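Local coordinates for protein photoreceptor-histidine kinase BphP (Stigmatella aurantiaca DW4/3-1, PDB 6BAF) that probably senses red and far-red light through a bilin chromophore held in its PAS-GAF chromophore-binding region and relays the signal to its own histidine kinase output, at residues His124-Gly129 with Arg287-Phe292; Asp178-Pro183 with Thr274-Thr279; Tyr215-Val220 with Leu237-Pro242; Ala255-Ser260 with Arg280-Glu285. All coordinates share one frame; numbering follows the deposited sequence.

In the fold
From the N terminus, the chain first reaches contact 1 on helix 120-135; this contact closes only when helix 284-300 packs alongside, so the other three contacts lie within its span. Contact 2 opens in the loop after strand 170-177 and closes at the end of strand 266-275. Within that interval falls contact 3, a short closure that ties the start of strand 218-222 to the loop before helix 242-251. Contact 4 opens on strand 255-263, before contact 2 closes, and ends after it, so the two cross; their strands are neighbours in the GAF sheet. Contacts 3 and 4 hold different propionates of one bilin, while contacts 1 and 4 share helix 284-300.

Contact 1. Residues His124-Gly129 with Arg287-Phe292; sequences HAVRDG and RTACEF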
# COMPACT_ATOMS: atom_id res chain seq x y z
N HIS A 124 -5.40 -0.99 3.57
CA HIS A 124 -5.47 -1.17 5.03
C HIS A 124 -4.43 -2.16 5.54
O HIS A 124 -3.79 -1.94 6.59
CB HIS A 124 -6.88 -1.64 5.44
CG HIS A 124 -7.94 -0.57 5.31
ND1 HIS A 124 -7.82 0.67 5.90
CD2 HIS A 124 -9.14 -0.57 4.67
CE1 HIS A 124 -8.87 1.41 5.59
NE2 HIS A 124 -9.70 0.67 4.87
N ALA A 125 -4.25 -3.27 4.82
CA ALA A 125 -3.29 -4.30 5.24
C ALA A 125 -1.89 -3.72 5.39
O ALA A 125 -1.23 -3.94 6.41
CB ALA A 125 -3.28 -5.45 4.23
N VAL A 126 -1.41 -2.98 4.38
CA VAL A 126 -0.02 -2.54 4.51
C VAL A 126 0.11 -1.36 5.47
O VAL A 126 1.16 -1.19 6.09
CB VAL A 126 0.60 -2.21 3.14
CG1 VAL A 126 0.49 -3.42 2.21
CG2 VAL A 126 -0.05 -0.99 2.52
N ARG A 127 -0.93 -0.51 5.61
CA ARG A 127 -0.85 0.59 6.57
C ARG A 127 -0.85 0.07 8.00
O ARG A 127 0.01 0.43 8.80
CB ARG A 127 -2.00 1.59 6.37
CG ARG A 127 -1.69 2.61 5.33
CD ARG A 127 -2.91 3.17 4.71
NE ARG A 127 -3.82 3.87 5.64
CZ ARG A 127 -3.62 5.08 6.14
NH1 ARG A 127 -4.54 5.63 6.91
NH2 ARG A 127 -2.50 5.75 5.91
N ASP A 128 -1.84 -0.78 8.32
CA ASP A 128 -1.92 -1.34 9.67
C ASP A 128 -0.71 -2.23 9.95
O ASP A 128 -0.10 -2.15 11.02
CB ASP A 128 -3.22 -2.15 9.85
CG ASP A 128 -4.55 -1.36 9.48
OD1 ASP A 128 -4.54 -0.12 9.18
OD2 ASP A 128 -5.65 -1.99 9.49
N GLY A 129 -0.31 -3.05 8.96
CA GLY A 129 0.86 -3.89 9.14
C GLY A 129 2.14 -3.10 9.32
O GLY A 129 2.97 -3.45 10.17
N ARG A 287 -2.08 -11.71 -1.01
CA ARG A 287 -0.73 -12.19 -1.28
C ARG A 287 0.23 -11.03 -1.43
O ARG A 287 1.32 -11.02 -0.84
CB ARG A 287 -0.67 -13.04 -2.55
CG ARG A 287 -1.39 -14.33 -2.48
CD ARG A 287 -0.87 -15.31 -3.55
NE ARG A 287 -0.64 -14.75 -4.89
CZ ARG A 287 -1.52 -14.78 -5.88
NH1 ARG A 287 -2.73 -15.30 -5.66
NH2 ARG A 287 -1.21 -14.28 -7.08
N THR A 288 -0.17 -10.03 -2.20
CA THR A 288 0.69 -8.88 -2.45
C THR A 288 0.94 -8.05 -1.19
O THR A 288 2.03 -7.50 -0.99
CB THR A 288 0.05 -8.05 -3.55
OG1 THR A 288 -0.44 -8.97 -4.54
CG2 THR A 288 1.07 -7.26 -4.21
N ALA A 289 -0.09 -7.93 -0.33
CA ALA A 289 0.09 -7.26 0.95
C ALA A 289 1.11 -8.02 1.79
O ALA A 289 2.04 -7.43 2.37
CB ALA A 289 -1.28 -7.17 1.67
N CYS A 290 1.01 -9.34 1.79
CA CYS A 290 1.96 -10.12 2.57
C CYS A 290 3.35 -10.00 2.02
O CYS A 290 4.32 -9.82 2.78
CB CYS A 290 1.53 -11.58 2.61
SG CYS A 290 0.09 -11.82 3.64
N GLU A 291 3.50 -10.06 0.69
CA GLU A 291 4.84 -9.94 0.12
C GLU A 291 5.40 -8.55 0.38
O GLU A 291 6.60 -8.40 0.64
CB GLU A 291 4.82 -10.31 -1.38
CG GLU A 291 4.23 -9.31 -2.40
CD GLU A 291 4.19 -9.87 -3.86
OE1 GLU A 291 4.53 -11.05 -4.05
OE2 GLU A 291 3.84 -9.12 -4.81
N PHE A 292 4.55 -7.52 0.36
CA PHE A 292 5.01 -6.17 0.69
C PHE A 292 5.51 -6.09 2.13
O PHE A 292 6.56 -5.48 2.40
CB PHE A 292 3.85 -5.19 0.45
CG PHE A 292 4.23 -3.76 0.61
CD1 PHE A 292 4.27 -3.18 1.87
CD2 PHE A 292 4.63 -3.00 -0.49
CE1 PHE A 292 4.67 -1.86 2.03
CE2 PHE A 292 5.02 -1.67 -0.33
CZ PHE A 292 5.04 -1.11 0.93
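Ala125 and Ala289 meet methyl to methyl, CB to CB at 3.7 Å, where helices 120-135 and 284-300 run side by side. The axes of the two short segments approach to 9.3 Å and cross at -27°, their N-to-C directions roughly the same. Aliphatic contact continues at Val126, whose CG1 lies 4.1 Å from Ala289 CA and slightly farther from its methyl. The aromatic contact comes from Phe292. With its CG anti to the backbone N (chi1 -174°), the ring reaches across to the other helix, and CD1 comes within 3.8 Å of Val126 CG1. The branch approaches the ring obliquely, and the two side chains cross at about a right angle. No hydrogen bond links the segments. Polar groups work on other sides of the helices: Arg287 forms a salt bridge with Glu109, and Asp128 one with Lys75 of the second subunit. Phe292 also packs on Leu130 of that subunit, which places this pair of helices at the dimer interface. With all four touching residues buried and no polar bond between them, the association rests on van der Waals contact and exclusion of water, with the small alanines meeting directly between the two axes.

Contact 2. Residues Asp178-Pro183 with Thr274-Thr279; sequences DARADP and TQVSGT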
# COMPACT_ATOMS: atom_id res chain seq x y z
N ASP A 178 -3.07 -21.32 14.87
CA ASP A 178 -4.27 -21.89 15.43
C ASP A 178 -3.89 -23.01 16.40
O ASP A 178 -2.79 -23.57 16.32
CB ASP A 178 -5.15 -22.45 14.32
CG ASP A 178 -6.58 -22.67 14.76
OD1 ASP A 178 -7.32 -21.67 14.87
OD2 ASP A 178 -6.95 -23.85 15.00
N ALA A 179 -4.81 -23.36 17.32
CA ALA A 179 -4.51 -24.41 18.30
C ALA A 179 -4.56 -25.81 17.69
O ALA A 179 -3.97 -26.74 18.24
CB ALA A 179 -5.46 -24.32 19.50
N ARG A 180 -5.22 -25.96 16.54
CA ARG A 180 -5.25 -27.18 15.74
C ARG A 180 -3.90 -27.56 15.11
O ARG A 180 -3.74 -28.69 14.62
CB ARG A 180 -6.33 -26.97 14.66
CG ARG A 180 -5.99 -27.44 13.25
CD ARG A 180 -7.14 -27.12 12.30
NE ARG A 180 -7.50 -25.72 12.48
CZ ARG A 180 -8.51 -25.12 11.86
NH1 ARG A 180 -9.27 -25.81 11.00
NH2 ARG A 180 -8.77 -23.83 12.10
N ALA A 181 -2.93 -26.66 15.08
CA ALA A 181 -1.66 -26.90 14.42
C ALA A 181 -0.61 -27.16 15.49
O ALA A 181 -0.48 -26.37 16.44
CB ALA A 181 -1.27 -25.71 13.54
N ASP A 182 0.12 -28.27 15.35
CA ASP A 182 1.24 -28.56 16.24
C ASP A 182 2.24 -27.42 16.22
O ASP A 182 2.46 -26.78 15.19
CB ASP A 182 1.95 -29.84 15.83
CG ASP A 182 1.03 -31.05 15.77
OD1 ASP A 182 0.00 -31.06 16.47
OD2 ASP A 182 1.36 -32.00 15.03
N PRO A 183 2.91 -27.17 17.36
CA PRO A 183 3.92 -26.10 17.44
C PRO A 183 5.27 -26.57 16.91
O PRO A 183 5.86 -27.51 17.45
CB PRO A 183 4.00 -25.82 18.95
CG PRO A 183 3.65 -27.17 19.57
CD PRO A 183 2.62 -27.78 18.67
N THR A 274 1.38 -22.48 6.52
CA THR A 274 0.90 -23.82 6.22
C THR A 274 -0.51 -23.97 6.74
O THR A 274 -0.89 -23.38 7.76
CB THR A 274 1.83 -24.92 6.82
OG1 THR A 274 2.13 -24.59 8.17
CG2 THR A 274 3.18 -24.97 6.05
N GLN A 275 -1.29 -24.75 6.01
CA GLN A 275 -2.66 -25.07 6.35
C GLN A 275 -2.71 -26.55 6.66
O GLN A 275 -2.29 -27.36 5.82
CB GLN A 275 -3.59 -24.75 5.19
CG GLN A 275 -5.06 -24.80 5.55
CD GLN A 275 -5.51 -23.57 6.34
OE1 GLN A 275 -4.70 -22.77 6.84
NE2 GLN A 275 -6.81 -23.39 6.42
N VAL A 276 -3.18 -26.92 7.85
CA VAL A 276 -3.39 -28.34 8.13
C VAL A 276 -4.79 -28.75 7.70
O VAL A 276 -4.99 -29.89 7.28
CB VAL A 276 -3.12 -28.64 9.62
CG1 VAL A 276 -1.79 -28.03 10.05
CG2 VAL A 276 -4.18 -28.07 10.47
N SER A 277 -5.72 -27.80 7.72
CA SER A 277 -7.14 -27.91 7.40
C SER A 277 -7.38 -28.39 5.98
O SER A 277 -7.20 -29.56 5.67
CB SER A 277 -7.84 -26.53 7.53
OG SER A 277 -7.68 -25.93 8.82
N GLY A 278 -7.84 -27.48 5.14
CA GLY A 278 -8.12 -27.78 3.75
C GLY A 278 -7.29 -26.83 2.91
O GLY A 278 -6.11 -26.61 3.23
N THR A 279 -7.89 -26.22 1.89
CA THR A 279 -7.17 -25.40 0.93
C THR A 279 -6.99 -23.96 1.42
O THR A 279 -7.58 -23.53 2.41
CB THR A 279 -7.91 -25.37 -0.40
OG1 THR A 279 -9.15 -24.69 -0.20
CG2 THR A 279 -8.14 -26.77 -0.90
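Arg180 lays the aliphatic part of its side chain against Val276, with CG only 3.4 Å from Val276 CG2 and CD little farther off. This part is tight and probably somewhat strained: chi1 of the arginine (138°) is off the staggered positions, and its placement is less certain. Beside it Ala181 CB turns toward the other branch, CG1, at 4.2 Å, so both methyls of the valine are engaged by the 178-183 loop. Val276 and Ala181 also touch Arg158 of strand 158-164, which backs the apolar patch.

The solvent side is polar, and no hydrogen bond across the segments locks it. The arginine chain bends at chi3 (50°) and carries its guanidinium over Ser277, whose OG lies beneath one face, 2.7 Å from NH1 at a poor angle; the hydroxyl is bonded to Asp157 instead. NE points back to its own loop, forming a salt bridge with Asp178 OD2 at 3.2 Å from above the carboxylate plane, which ties the side chain to the turn. The backbone N of Arg180 reaches the same oxygen from the opposite face at 3.1 Å and shapes the turn itself.

This last bond defines an Asx turn, built on a type I beta turn from Asp178 to Ala181. The arrangement joins the loop after strand 170-177 to the end of strand 266-275 in the GAF domain, at the strand that supplies Thr274 to the bilin pocket.

Contact 3. Residues Tyr215-Val220 with Leu237-Pro242; sequences YQPARV and LRSVSP. With BLR (3-[5-[(Z)-(4-ethenyl-3-methyl-5-oxidanylidene-pyrrol-2-ylidene)methyl]-2-[[5-[(Z)-(3-ethenyl-4-methyl-5-oxidanylidene-pyrrol-2-ylidene)methyl]-3-(3-hydroxy-3-oxopropyl)-4-methyl-1H-pyrrol-2-yl]methyl]-4-methyl-1H-pyrrol-3-yl]propanoic acid), chain B.
Tyr215 and Ser239 are brought together by two different first torsions. The tyrosine ring sits between its backbone N and carbonyl carbon (chi1 65°), while the serine hydroxyl lies anti to its N (chi1 -172°). The two hydroxyls meet in a hydrogen bond, Tyr215 OH to Ser239 OG at 2.7 Å, in which either may be the donor. Ser239 OG lies at the ring edge, in its plane, and Pro217 CB flanks it at 4.0 Å. Val240 CG2 lies 4.2 Å from Tyr215 OH, and Leu245 of helix 242-251 packs on both Tyr215 and Val240.

On the far side of the 237-242 loop, Arg238 extends away from the tyrosine and bends at chi3 to present its guanidinium edge to a bilin propionate. NH1 donates to O1D of BLR and NH2 to O2D, each at 2.8 Å and nearly straight, in a two-pronged, edge-on grip with the two planes only slightly tilted. The Ser241 backbone N adds a third bond, to O2D at 2.9 Å. A leucine in place of Arg238 would probably leave this propionate without its cationic mate, O1D without the NH1 donor and the Ile8 carbonyl without NH2, though the Ser241 amide would still reach O2D.

Pairing of an arginine with a bilin propionate is a recurring feature of phytochrome chromophore pockets; here the loop bearing it leads through the N-cap Ser241 into helix 242-251.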
# COMPACT_ATOMS: atom_id res chain seq x y z
N TYR A 215 -3.43 -31.60 -6.73
CA TYR A 215 -3.87 -31.01 -7.98
C TYR A 215 -3.29 -31.84 -9.10
O TYR A 215 -2.25 -32.49 -8.94
CB TYR A 215 -3.43 -29.54 -8.10
CG TYR A 215 -1.92 -29.31 -8.16
CD1 TYR A 215 -1.25 -29.31 -9.39
CD2 TYR A 215 -1.18 -29.06 -7.01
CE1 TYR A 215 0.14 -29.10 -9.47
CE2 TYR A 215 0.20 -28.84 -7.07
CZ TYR A 215 0.85 -28.87 -8.31
OH TYR A 215 2.18 -28.64 -8.39
N GLN A 216 -3.96 -31.81 -10.23
CA GLN A 216 -3.43 -32.46 -11.41
C GLN A 216 -2.67 -31.41 -12.22
O GLN A 216 -3.31 -30.46 -12.72
CB GLN A 216 -4.56 -33.07 -12.23
CG GLN A 216 -4.13 -33.66 -13.55
CD GLN A 216 -3.84 -35.15 -13.39
OE1 GLN A 216 -2.69 -35.59 -13.56
NE2 GLN A 216 -4.87 -35.94 -13.02
N PRO A 217 -1.34 -31.52 -12.36
CA PRO A 217 -0.59 -30.49 -13.10
C PRO A 217 -1.15 -30.31 -14.50
O PRO A 217 -1.56 -31.28 -15.14
CB PRO A 217 0.85 -31.04 -13.12
CG PRO A 217 0.94 -31.94 -11.90
CD PRO A 217 -0.47 -32.59 -11.86
N ALA A 218 -1.30 -29.06 -14.94
CA ALA A 218 -1.83 -28.76 -16.27
C ALA A 218 -0.65 -28.51 -17.22
O ALA A 218 0.08 -27.51 -17.06
CB ALA A 218 -2.77 -27.56 -16.24
N ARG A 219 -0.43 -29.42 -18.17
CA ARG A 219 0.69 -29.29 -19.10
C ARG A 219 0.57 -28.00 -19.91
O ARG A 219 -0.52 -27.55 -20.26
CB ARG A 219 0.77 -30.49 -20.06
CG ARG A 219 0.94 -31.82 -19.33
CD ARG A 219 2.40 -32.10 -18.98
NE ARG A 219 2.44 -32.62 -17.61
CZ ARG A 219 3.54 -32.77 -16.85
NH1 ARG A 219 4.75 -32.42 -17.34
NH2 ARG A 219 3.40 -33.25 -15.60
N VAL A 220 1.72 -27.40 -20.20
CA VAL A 220 1.78 -26.23 -21.06
C VAL A 220 2.03 -26.72 -22.48
O VAL A 220 3.10 -27.27 -22.76
CB VAL A 220 2.88 -25.26 -20.62
CG1 VAL A 220 2.85 -24.06 -21.52
CG2 VAL A 220 2.66 -24.84 -19.15
N LEU A 237 2.16 -19.60 -11.13
CA LEU A 237 1.43 -20.85 -11.25
C LEU A 237 2.33 -22.06 -11.43
O LEU A 237 1.81 -23.16 -11.65
CB LEU A 237 0.47 -20.76 -12.43
CG LEU A 237 -0.65 -19.75 -12.26
CD1 LEU A 237 -1.43 -19.61 -13.55
CD2 LEU A 237 -1.56 -20.12 -11.07
N ARG A 238 3.65 -21.87 -11.42
CA ARG A 238 4.62 -22.95 -11.65
C ARG A 238 4.29 -24.17 -10.79
O ARG A 238 4.16 -24.07 -9.57
CB ARG A 238 6.03 -22.45 -11.32
CG ARG A 238 7.15 -23.52 -11.48
CD ARG A 238 8.53 -23.00 -11.06
NE ARG A 238 8.54 -22.58 -9.66
CZ ARG A 238 8.79 -23.40 -8.65
NH1 ARG A 238 8.74 -22.93 -7.41
NH2 ARG A 238 9.10 -24.68 -8.87
N SER A 239 4.18 -25.34 -11.43
CA SER A 239 3.97 -26.56 -10.68
C SER A 239 5.19 -26.87 -9.83
O SER A 239 6.32 -26.82 -10.32
CB SER A 239 3.67 -27.72 -11.63
OG SER A 239 3.29 -28.86 -10.88
N VAL A 240 4.98 -27.19 -8.55
CA VAL A 240 6.18 -27.25 -7.72
C VAL A 240 6.72 -28.68 -7.67
O VAL A 240 6.04 -29.63 -8.07
CB VAL A 240 5.94 -26.71 -6.29
CG1 VAL A 240 5.41 -25.25 -6.34
CG2 VAL A 240 5.03 -27.65 -5.53
N SER A 241 7.92 -28.82 -7.16
CA SER A 241 8.59 -30.11 -7.23
C SER A 241 7.75 -31.21 -6.56
O SER A 241 7.26 -31.02 -5.43
CB SER A 241 9.95 -30.00 -6.59
OG SER A 241 10.35 -31.24 -6.05
N PRO A 242 7.53 -32.34 -7.24
CA PRO A 242 6.71 -33.43 -6.66
C PRO A 242 7.25 -33.94 -5.35
O PRO A 242 6.46 -34.38 -4.51
CB PRO A 242 6.77 -34.52 -7.74
CG PRO A 242 7.00 -33.75 -9.03
CD PRO A 242 7.90 -32.61 -8.65
CHA BLR B . 10.68 -26.27 -0.97
NA BLR B . 10.66 -26.83 1.51
C1A BLR B . 10.36 -26.01 0.48
C2A BLR B . 9.71 -24.87 0.95
C3A BLR B . 9.63 -24.97 2.29
C4A BLR B . 10.21 -26.20 2.63
CMA BLR B . 9.01 -23.89 3.23
CAA BLR B . 9.23 -23.72 0.07
CBA BLR B . 7.86 -24.00 -0.60
CGA BLR B . 6.69 -23.82 0.39
O1A BLR B . 6.56 -22.68 0.92
O2A BLR B . 5.88 -24.78 0.70
CHB BLR B . 10.42 -26.85 3.98
NB BLR B . 8.24 -26.31 5.11
C1B BLR B . 9.71 -26.66 5.05
C2B BLR B . 10.17 -26.80 6.45
C3B BLR B . 9.12 -26.54 7.35
C4B BLR B . 7.88 -26.22 6.59
CMB BLR B . 11.59 -27.14 6.90
OB BLR B . 6.80 -25.97 7.01
CAB BLR B . 9.31 -26.56 8.88
CBB BLR B . 8.37 -26.18 9.70
NC BLR B . 12.44 -31.25 0.64
C1C BLR B . 12.86 -32.36 1.58
C2C BLR B . 13.76 -33.25 0.78
C3C BLR B . 13.94 -32.76 -0.54
C4C BLR B . 13.13 -31.51 -0.69
CMC BLR B . 14.41 -34.49 1.36
OC BLR B . 12.54 -32.52 2.71
CAC BLR B . 14.79 -33.42 -1.65
CBC BLR B . 16.08 -33.73 -1.45
CHD BLR B . 13.03 -30.79 -1.77
ND BLR B . 11.82 -28.59 -0.78
C1D BLR B . 12.37 -29.45 -1.86
C2D BLR B . 12.18 -28.82 -3.16
C3D BLR B . 11.54 -27.54 -2.92
C4D BLR B . 11.31 -27.34 -1.45
CMD BLR B . 12.63 -29.42 -4.50
CAD BLR B . 11.14 -26.54 -3.99
CBD BLR B . 9.66 -26.73 -4.29
CGD BLR B . 9.47 -25.78 -5.46
O1D BLR B . 9.66 -24.53 -5.29
O2D BLR B . 9.21 -26.27 -6.60

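Contact 4. Residues Ala255-Ser260 with Arg280-Glu285; sequences ASMSIS and RYVPYE. With BLR (3-[5-[(Z)-(4-ethenyl-3-methyl-5-oxidanylidene-pyrrol-2-ylidene)methyl]-2-[[5-[(Z)-(3-ethenyl-4-methyl-5-oxidanylidene-pyrrol-2-ylidene)methyl]-3-(3-hydroxy-3-oxopropyl)-4-methyl-1H-pyrrol-2-yl]methyl]-4-methyl-1H-pyrrol-3-yl]propanoic acid), chain B.
Met257 and Val282 meet on the face of the GAF-domain sheet turned away from the bilin, where strand 255-263 is covered by the segment leading into helix 284-300. From CB the methionine runs out fully extended, chi1 178° and chi2 -177°, which carries the sulfur clear of the strand. CB and CG serve as the spacer and make no close approach to 280-285; SD reaches Val282 CG2 at 4.4 Å, and at the tip CE turns off at chi3 78° to lie 4.1 Å from Ile259 CD1 on its own strand. Around this side chain stand Phe156 and, from strand 207-210, Leu207 and Ile209; Ile209 touches Val282 as well.

Two residues earlier on the same face of the strand, Ala255 points the same way. Its CB lies 3.8 Å from Arg280 N and 3.9 Å from Arg280 CB. The arginine then bends at chi2 and leads its guanidinium away, where NH2 donates to the carbonyl of Thr154. No hydrogen bond joins the two segments, so van der Waals contact joins them.

The alternate residues of the strand face the other way, into the bilin pocket. Ser256 holds its hydroxyl anti to the backbone N, and Ser258 is further held by Arg208. Both serines hydrogen-bond a single propionate of BLR, one to each oxygen: Ser256 OG to O2A at 2.8 Å, and Ser258 OG to O1A at 2.6 Å.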
# COMPACT_ATOMS: atom_id res chain seq x y z
N ALA A 255 -1.86 -27.09 2.25
CA ALA A 255 -1.65 -25.89 1.46
C ALA A 255 -0.53 -25.11 2.12
O ALA A 255 -0.28 -25.24 3.33
CB ALA A 255 -2.93 -25.05 1.33
N SER A 256 0.15 -24.28 1.33
CA SER A 256 1.36 -23.62 1.79
C SER A 256 1.53 -22.28 1.09
O SER A 256 1.08 -22.12 -0.04
CB SER A 256 2.59 -24.48 1.47
OG SER A 256 3.69 -24.00 2.18
N MET A 257 2.24 -21.36 1.73
CA MET A 257 2.68 -20.13 1.08
C MET A 257 3.95 -19.70 1.79
O MET A 257 4.01 -19.78 3.02
CB MET A 257 1.60 -19.02 1.15
CG MET A 257 2.03 -17.68 0.54
SD MET A 257 0.78 -16.31 0.70
CE MET A 257 1.05 -15.85 2.41
N SER A 258 4.98 -19.28 1.05
CA SER A 258 6.14 -18.71 1.72
C SER A 258 6.61 -17.47 0.98
O SER A 258 6.29 -17.24 -0.20
CB SER A 258 7.30 -19.73 1.89
OG SER A 258 7.64 -20.36 0.65
N ILE A 259 7.35 -16.65 1.71
CA ILE A 259 7.85 -15.36 1.26
C ILE A 259 9.31 -15.29 1.67
O ILE A 259 9.65 -15.58 2.82
CB ILE A 259 7.02 -14.20 1.87
CG1 ILE A 259 5.60 -14.29 1.32
CG2 ILE A 259 7.60 -12.83 1.49
CD1 ILE A 259 4.57 -13.69 2.26
N SER A 260 10.17 -14.89 0.73
CA SER A 260 11.60 -14.81 1.00
C SER A 260 11.92 -13.58 1.85
O SER A 260 11.40 -12.50 1.60
CB SER A 260 12.39 -14.73 -0.30
OG SER A 260 11.98 -15.75 -1.22
N ARG A 280 -6.18 -23.19 0.67
CA ARG A 280 -5.91 -21.78 0.99
C ARG A 280 -5.61 -21.02 -0.30
O ARG A 280 -4.45 -20.70 -0.61
CB ARG A 280 -4.74 -21.66 1.96
CG ARG A 280 -4.95 -20.58 2.99
CD ARG A 280 -6.11 -21.06 3.85
NE ARG A 280 -6.73 -19.94 4.51
CZ ARG A 280 -8.03 -19.87 4.76
NH1 ARG A 280 -8.86 -20.86 4.39
NH2 ARG A 280 -8.50 -18.78 5.34
N TYR A 281 -6.66 -20.71 -1.06
CA TYR A 281 -6.55 -19.85 -2.25
C TYR A 281 -6.50 -18.38 -1.84
O TYR A 281 -7.48 -17.65 -1.94
CB TYR A 281 -7.73 -20.08 -3.18
CG TYR A 281 -7.75 -21.45 -3.76
CD1 TYR A 281 -7.11 -21.70 -4.96
CD2 TYR A 281 -8.40 -22.50 -3.12
CE1 TYR A 281 -7.09 -22.95 -5.52
CE2 TYR A 281 -8.43 -23.76 -3.69
CZ TYR A 281 -7.75 -23.98 -4.90
OH TYR A 281 -7.70 -25.23 -5.50
N VAL A 282 -5.33 -17.93 -1.42
CA VAL A 282 -5.17 -16.54 -0.95
C VAL A 282 -5.42 -15.57 -2.10
O VAL A 282 -4.78 -15.69 -3.16
CB VAL A 282 -3.77 -16.35 -0.36
CG1 VAL A 282 -3.63 -14.95 0.25
CG2 VAL A 282 -3.45 -17.43 0.65
N PRO A 283 -6.31 -14.57 -1.94
CA PRO A 283 -6.54 -13.59 -3.02
C PRO A 283 -5.31 -12.74 -3.34
O PRO A 283 -4.41 -12.53 -2.52
CB PRO A 283 -7.66 -12.70 -2.47
CG PRO A 283 -8.23 -13.44 -1.28
CD PRO A 283 -7.14 -14.33 -0.76
N TYR A 284 -5.33 -12.19 -4.55
CA TYR A 284 -4.21 -11.42 -5.07
C TYR A 284 -3.80 -10.28 -4.13
O TYR A 284 -2.61 -10.13 -3.83
CB TYR A 284 -4.56 -10.85 -6.45
CG TYR A 284 -3.45 -9.97 -6.98
CD1 TYR A 284 -2.30 -10.53 -7.54
CD2 TYR A 284 -3.53 -8.58 -6.89
CE1 TYR A 284 -1.25 -9.73 -8.00
CE2 TYR A 284 -2.49 -7.77 -7.35
CZ TYR A 284 -1.36 -8.36 -7.92
OH TYR A 284 -0.32 -7.56 -8.38
N GLU A 285 -4.78 -9.44 -3.71
CA GLU A 285 -4.50 -8.31 -2.83
C GLU A 285 -3.90 -8.77 -1.49
O GLU A 285 -3.08 -8.06 -0.91
CB GLU A 285 -5.77 -7.49 -2.55
CG GLU A 285 -6.23 -6.54 -3.67
CD GLU A 285 -7.50 -5.71 -3.28
OE1 GLU A 285 -8.51 -5.74 -4.04
OE2 GLU A 285 -7.46 -5.03 -2.20
CHA BLR B . 10.68 -26.27 -0.97
NA BLR B . 10.66 -26.83 1.51
C1A BLR B . 10.36 -26.01 0.48
C2A BLR B . 9.71 -24.87 0.95
C3A BLR B . 9.63 -24.97 2.29
C4A BLR B . 10.21 -26.20 2.63
CMA BLR B . 9.01 -23.89 3.23
CAA BLR B . 9.23 -23.72 0.07
CBA BLR B . 7.86 -24.00 -0.60
CGA BLR B . 6.69 -23.82 0.39
O1A BLR B . 6.56 -22.68 0.92
O2A BLR B . 5.88 -24.78 0.70
CHB BLR B . 10.42 -26.85 3.98
NB BLR B . 8.24 -26.31 5.11
C1B BLR B . 9.71 -26.66 5.05
C2B BLR B . 10.17 -26.80 6.45
C3B BLR B . 9.12 -26.54 7.35
C4B BLR B . 7.88 -26.22 6.59
CMB BLR B . 11.59 -27.14 6.90
OB BLR B . 6.80 -25.97 7.01
CAB BLR B . 9.31 -26.56 8.88
CBB BLR B . 8.37 -26.18 9.70
NC BLR B . 12.44 -31.25 0.64
C1C BLR B . 12.86 -32.36 1.58
C2C BLR B . 13.76 -33.25 0.78
C3C BLR B . 13.94 -32.76 -0.54
C4C BLR B . 13.13 -31.51 -0.69
CMC BLR B . 14.41 -34.49 1.36
OC BLR B . 12.54 -32.52 2.71
CAC BLR B . 14.79 -33.42 -1.65
CBC BLR B . 16.08 -33.73 -1.45
CHD BLR B . 13.03 -30.79 -1.77
ND BLR B . 11.82 -28.59 -0.78
C1D BLR B . 12.37 -29.45 -1.86
C2D BLR B . 12.18 -28.82 -3.16
C3D BLR B . 11.54 -27.54 -2.92
C4D BLR B . 11.31 -27.34 -1.45
CMD BLR B . 12.63 -29.42 -4.50
CAD BLR B . 11.14 -26.54 -3.99
CBD BLR B . 9.66 -26.73 -4.29
CGD BLR B . 9.47 -25.78 -5.46
O1D BLR B . 9.66 -24.53 -5.29
O2D BLR B . 9.21 -26.27 -6.60